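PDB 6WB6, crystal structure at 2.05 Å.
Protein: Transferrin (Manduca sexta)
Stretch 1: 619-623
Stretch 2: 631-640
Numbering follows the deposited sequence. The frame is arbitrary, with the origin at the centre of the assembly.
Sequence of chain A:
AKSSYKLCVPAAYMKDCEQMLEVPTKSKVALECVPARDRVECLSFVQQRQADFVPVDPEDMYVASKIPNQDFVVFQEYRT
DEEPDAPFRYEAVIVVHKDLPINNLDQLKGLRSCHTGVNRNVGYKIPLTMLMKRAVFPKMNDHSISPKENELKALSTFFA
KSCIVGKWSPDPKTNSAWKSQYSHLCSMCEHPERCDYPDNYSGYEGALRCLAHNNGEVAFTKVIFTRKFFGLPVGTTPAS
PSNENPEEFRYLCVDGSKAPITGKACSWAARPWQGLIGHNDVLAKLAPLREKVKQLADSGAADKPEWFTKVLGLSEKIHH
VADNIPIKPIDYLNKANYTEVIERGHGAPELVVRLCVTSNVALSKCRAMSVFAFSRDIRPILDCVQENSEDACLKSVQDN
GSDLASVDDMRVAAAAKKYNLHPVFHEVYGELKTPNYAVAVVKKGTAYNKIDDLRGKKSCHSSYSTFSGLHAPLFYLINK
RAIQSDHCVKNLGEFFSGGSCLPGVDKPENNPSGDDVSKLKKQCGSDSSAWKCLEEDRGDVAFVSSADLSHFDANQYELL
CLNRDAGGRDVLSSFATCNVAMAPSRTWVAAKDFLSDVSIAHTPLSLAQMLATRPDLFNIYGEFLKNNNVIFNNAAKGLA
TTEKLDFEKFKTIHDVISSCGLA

Stretch 1 619-623: NIYGE
Stretch 2 631-640: IFNNAAKGLA

Two non-helical pieces of one chain pack here. Tyr621 is the main bump; stretch 2 lines one face of its ring, one edge and its tip. Together they bury 408 Å², most of it through this tyrosine and the residues that touch it.

Stretch 1 makes a type I beta turn from Asn619 to Gly622, closed by Gly622 N to Asn619 O at 3.2 Å. Ile620 (phi/psi -62/-37) and Tyr621 (-104/8) are its corners. Gly622 (-91/176) and Glu623 (-56/142) then run extended. An ideal CB on Gly622 would lie 1.8 Å from Asn619 ND2.

Stretch 2 starts with Ile631 at 67/-57, and Phe632 (-115/151) and Asn633 (-73/140) are extended. A second type I turn runs from Asn633 to Ala636, closed by Ala636 N to Asn633 O at 2.8 Å. Its corners are Asn634 (-54/-26) and Ala635 (-77/-13). Ala636 follows at -61/135, Lys637 at -112/2 and Gly638 at 169/-179. Leu639 (-129/139; chi1 m, chi2 t) and Ala640 (-135/146) are in a strand that continues later in the chain.

The two turns meet at Tyr621 and Asn634, whose CA atoms are 4.7 Å apart. Asn634 CA approaches Tyr621 O at 3.1 Å, a CA-H...O contact with 152° at the hydrogen. No hydrogen bond joins the stretches directly. One water lies between them, its O 2.9 Å from Tyr621 O and 3.0 Å from Asn634 O. It can donate to either, but with acceptors elsewhere counted it has too few protons for all.

Tyr621 leaves its backbone sideways, with chi1 -49° (m) and chi2 -49°. Its ring enters a hollow formed by Phe632, Ala636 and the chain up to Gly638. Ala636 points toward stretch 1, and its CB lies over the ring face, 4.3 Å from the Tyr621 centroid and 25° off the normal. Ala636 O sits over the same face, 3.2 Å from Tyr621 CD2. At the ring edge, Phe632 CB is 3.8 Å from Tyr621 CD1. The tip reaches Gly638, with Tyr621 OH 3.4 Å from Gly638 CA.

Phe632 also points toward stretch 1, with chi1 -51° (m) and chi2 -78°. Tyr621 turns an edge to its face, offset, with centroids 5.8 Å apart and planes at 89°. Ile620 (chi1 t, chi2 t) starts sideways, but its end comes nearer. Ile620 CG1 packs 3.4 Å from Phe632 CE2.

Asn634 (chi1 m, chi2 32°) starts sideways, but its end comes nearer. Asn634 ND2 lies 3.7 Å from Glu623 N; both are donors, and this is packing only. Glu623 and Lys637 point away.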

ATOM      1  N   ASN A 619      -3.859  -1.938 -10.004  1.00 19.47           N
ATOM      2  CA  ASN A 619      -3.113  -0.791 -10.476  1.00 16.96           C
ATOM      3  C   ASN A 619      -3.727   0.428  -9.804  1.00 19.94           C
ATOM      4  O   ASN A 619      -4.563   1.145 -10.365  1.00 21.88           O
ATOM      5  CB  ASN A 619      -3.164  -0.725 -11.992  1.00 25.11           C
ATOM      6  CG  ASN A 619      -2.164   0.245 -12.561  1.00 29.41           C
ATOM      7  OD1 ASN A 619      -1.410   0.882 -11.824  1.00 31.16           O
ATOM      8  ND2 ASN A 619      -2.143   0.358 -13.882  1.00 35.64           N
ATOM      9  N   ILE A 620      -3.327   0.629  -8.549  1.00 23.67           N
ATOM     10  CA  ILE A 620      -3.954   1.650  -7.723  1.00 22.60           C
ATOM     11  C   ILE A 620      -3.751   3.038  -8.326  1.00 23.87           C
ATOM     12  O   ILE A 620      -4.642   3.879  -8.261  1.00 19.62           O
ATOM     13  CB  ILE A 620      -3.437   1.560  -6.272  1.00 25.19           C
ATOM     14  CG1 ILE A 620      -4.168   2.576  -5.391  1.00 27.18           C
ATOM     15  CG2 ILE A 620      -1.938   1.755  -6.180  1.00 25.13           C
ATOM     16  CD1 ILE A 620      -4.031   2.312  -3.886  1.00 27.69           C
ATOM     17  N   TYR A 621      -2.590   3.298  -8.928  1.00 20.18           N
ATOM     18  CA  TYR A 621      -2.306   4.608  -9.503  1.00 22.65           C
ATOM     19  C   TYR A 621      -2.408   4.643 -11.022  1.00 24.17           C
ATOM     20  O   TYR A 621      -2.065   5.656 -11.617  1.00 27.81           O
ATOM     21  CB  TYR A 621      -0.910   5.086  -9.091  1.00 28.92           C
ATOM     22  CG  TYR A 621      -0.625   4.984  -7.614  1.00 25.52           C
ATOM     23  CD1 TYR A 621      -1.519   5.467  -6.679  1.00 20.82           C
ATOM     24  CD2 TYR A 621       0.532   4.381  -7.161  1.00 28.82           C
ATOM     25  CE1 TYR A 621      -1.270   5.371  -5.341  1.00 28.80           C
ATOM     26  CE2 TYR A 621       0.796   4.282  -5.815  1.00 24.21           C
ATOM     27  CZ  TYR A 621      -0.114   4.778  -4.908  1.00 26.63           C
ATOM     28  OH  TYR A 621       0.115   4.686  -3.562  1.00 23.22           O
ATOM     29  N   GLY A 622      -2.879   3.583 -11.670  1.00 24.69           N
ATOM     30  CA  GLY A 622      -2.870   3.525 -13.118  1.00 22.81           C
ATOM     31  C   GLY A 622      -4.157   4.054 -13.755  1.00 26.71           C
ATOM     32  O   GLY A 622      -5.115   4.419 -13.081  1.00 22.88           O
ATOM     33  N   GLU A 623      -4.151   4.083 -15.086  1.00 22.20           N
ATOM     34  CA  GLU A 623      -5.354   4.381 -15.857  1.00 29.05           C
ATOM     35  C   GLU A 623      -6.472   3.417 -15.499  1.00 31.41           C
ATOM     36  O   GLU A 623      -6.240   2.233 -15.270  1.00 25.96           O
ATOM     37  CB  GLU A 623      -5.070   4.271 -17.361  1.00 43.78           C
ATOM     38  CG  GLU A 623      -4.871   5.586 -18.094  1.00 48.93           C
ATOM     39  CD  GLU A 623      -4.956   5.418 -19.618  1.00 56.39           C
ATOM     40  OE1 GLU A 623      -5.429   4.354 -20.084  1.00 44.56           O
ATOM     41  OE2 GLU A 623      -4.551   6.351 -20.344  1.00 64.09           O
ATOM     42  N   ILE A 631      -9.502   8.709  -8.309  1.00 24.43           N
ATOM     43  CA  ILE A 631      -9.255   8.575  -6.865  1.00 22.18           C
ATOM     44  C   ILE A 631      -7.865   9.075  -6.509  1.00 22.34           C
ATOM     45  O   ILE A 631      -7.715   9.951  -5.656  1.00 24.63           O
ATOM     46  CB  ILE A 631      -9.435   7.133  -6.355  1.00 26.55           C
ATOM     47  CG1 ILE A 631     -10.876   6.681  -6.587  1.00 17.58           C
ATOM     48  CG2 ILE A 631      -9.128   7.079  -4.852  1.00 23.79           C
ATOM     49  CD1 ILE A 631     -11.223   5.324  -6.099  1.00 19.95           C
ATOM     50  N   PHE A 632      -6.839   8.508  -7.131  1.00 18.29           N
ATOM     51  CA  PHE A 632      -5.469   8.958  -6.933  1.00 14.95           C
ATOM     52  C   PHE A 632      -4.954   9.533  -8.237  1.00 24.26           C
ATOM     53  O   PHE A 632      -5.366   9.115  -9.321  1.00 17.97           O
ATOM     54  CB  PHE A 632      -4.543   7.808  -6.455  1.00 21.68           C
ATOM     55  CG  PHE A 632      -5.092   7.029  -5.252  1.00 20.48           C
ATOM     56  CD1 PHE A 632      -5.014   7.550  -3.977  1.00 22.20           C
ATOM     57  CD2 PHE A 632      -5.687   5.801  -5.427  1.00 21.94           C
ATOM     58  CE1 PHE A 632      -5.538   6.880  -2.894  1.00 17.22           C
ATOM     59  CE2 PHE A 632      -6.202   5.102  -4.353  1.00 24.16           C
ATOM     60  CZ  PHE A 632      -6.123   5.643  -3.070  1.00 21.28           C
ATOM     61  N   ASN A 633      -4.032  10.480  -8.136  1.00 20.85           N
ATOM     62  CA  ASN A 633      -3.359  10.921  -9.344  1.00 21.63           C
ATOM     63  C   ASN A 633      -2.384   9.852  -9.800  1.00 18.90           C
ATOM     64  O   ASN A 633      -1.714   9.218  -8.980  1.00 23.77           O
ATOM     65  CB  ASN A 633      -2.634  12.229  -9.110  1.00 24.78           C
ATOM     66  CG  ASN A 633      -3.594  13.367  -8.939  1.00 27.35           C
ATOM     67  OD1 ASN A 633      -4.333  13.678  -9.861  1.00 30.94           O
ATOM     68  ND2 ASN A 633      -3.627  13.962  -7.745  1.00 19.17           N
ATOM     69  N   ASN A 634      -2.326   9.641 -11.115  1.00 23.37           N
ATOM     70  CA  ASN A 634      -1.378   8.676 -11.677  1.00 20.86           C
ATOM     71  C   ASN A 634       0.047   8.958 -11.225  1.00 22.86           C
ATOM     72  O   ASN A 634       0.862   8.042 -11.162  1.00 25.93           O
ATOM     73  CB  ASN A 634      -1.443   8.683 -13.214  1.00 22.63           C
ATOM     74  CG  ASN A 634      -2.715   8.042 -13.772  1.00 29.59           C
ATOM     75  OD1 ASN A 634      -3.800   8.102 -13.165  1.00 30.94           O
ATOM     76  ND2 ASN A 634      -2.592   7.444 -14.959  1.00 33.54           N
ATOM     77  N   ALA A 635       0.368  10.207 -10.891  1.00 29.69           N
ATOM     78  CA  ALA A 635       1.715  10.543 -10.444  1.00 26.04           C
ATOM     79  C   ALA A 635       1.989  10.135  -9.001  1.00 35.35           C
ATOM     80  O   ALA A 635       3.152  10.148  -8.577  1.00 27.06           O
ATOM     81  CB  ALA A 635       1.965  12.047 -10.579  1.00 21.09           C
ATOM     82  N   ALA A 636       0.960   9.786  -8.235  1.00 26.97           N
ATOM     83  CA  ALA A 636       1.187   9.440  -6.841  1.00 25.93           C
ATOM     84  C   ALA A 636       2.118   8.242  -6.750  1.00 28.61           C
ATOM     85  O   ALA A 636       1.967   7.257  -7.474  1.00 30.42           O
ATOM     86  CB  ALA A 636      -0.137   9.134  -6.135  1.00 24.65           C
ATOM     87  N   LYS A 637       3.085   8.341  -5.858  1.00 26.83           N
ATOM     88  CA  LYS A 637       4.018   7.273  -5.571  1.00 16.96           C
ATOM     89  C   LYS A 637       3.815   6.695  -4.187  1.00 26.41           C
ATOM     90  O   LYS A 637       4.598   5.837  -3.757  1.00 29.56           O
ATOM     91  CB  LYS A 637       5.443   7.793  -5.694  1.00 21.61           C
ATOM     92  CG  LYS A 637       5.688   8.634  -6.945  1.00 28.82           C
ATOM     93  CD  LYS A 637       5.200   7.955  -8.206  1.00 37.41           C
ATOM     94  CE  LYS A 637       5.906   6.665  -8.478  1.00 25.64           C
ATOM     95  NZ  LYS A 637       5.830   6.439  -9.964  1.00 32.28           N
ATOM     96  N   GLY A 638       2.822   7.182  -3.461  1.00 20.92           N
ATOM     97  CA  GLY A 638       2.536   6.656  -2.148  1.00 15.96           C
ATOM     98  C   GLY A 638       1.559   7.540  -1.415  1.00 21.95           C
ATOM     99  O   GLY A 638       1.092   8.568  -1.920  1.00 22.05           O
ATOM    100  N   LEU A 639       1.275   7.124  -0.198  1.00 21.03           N
ATOM    101  CA  LEU A 639       0.402   7.860   0.695  1.00 18.87           C
ATOM    102  C   LEU A 639       1.122   8.025   2.015  1.00 25.11           C
ATOM    103  O   LEU A 639       1.824   7.107   2.448  1.00 27.33           O
ATOM    104  CB  LEU A 639      -0.908   7.124   0.889  1.00 19.17           C
ATOM    105  CG  LEU A 639      -1.692   6.900  -0.400  1.00 17.73           C
ATOM    106  CD1 LEU A 639      -2.875   6.019  -0.084  1.00 20.28           C
ATOM    107  CD2 LEU A 639      -2.134   8.245  -1.032  1.00 17.49           C
ATOM    108  N   ALA A 640       0.996   9.216   2.615  1.00 24.90           N
ATOM    109  CA  ALA A 640       1.479   9.484   3.965  1.00 21.79           C
ATOM    110  C   ALA A 640       0.426  10.238   4.759  1.00 21.66           C
ATOM    111  O   ALA A 640      -0.303  11.070   4.210  1.00 18.61           O
ATOM    112  CB  ALA A 640       2.758  10.315   3.948  1.00 21.30           C
TER
HETATM  113  O   HOH W   1       0.595   5.506 -12.774  1.00 35.83           O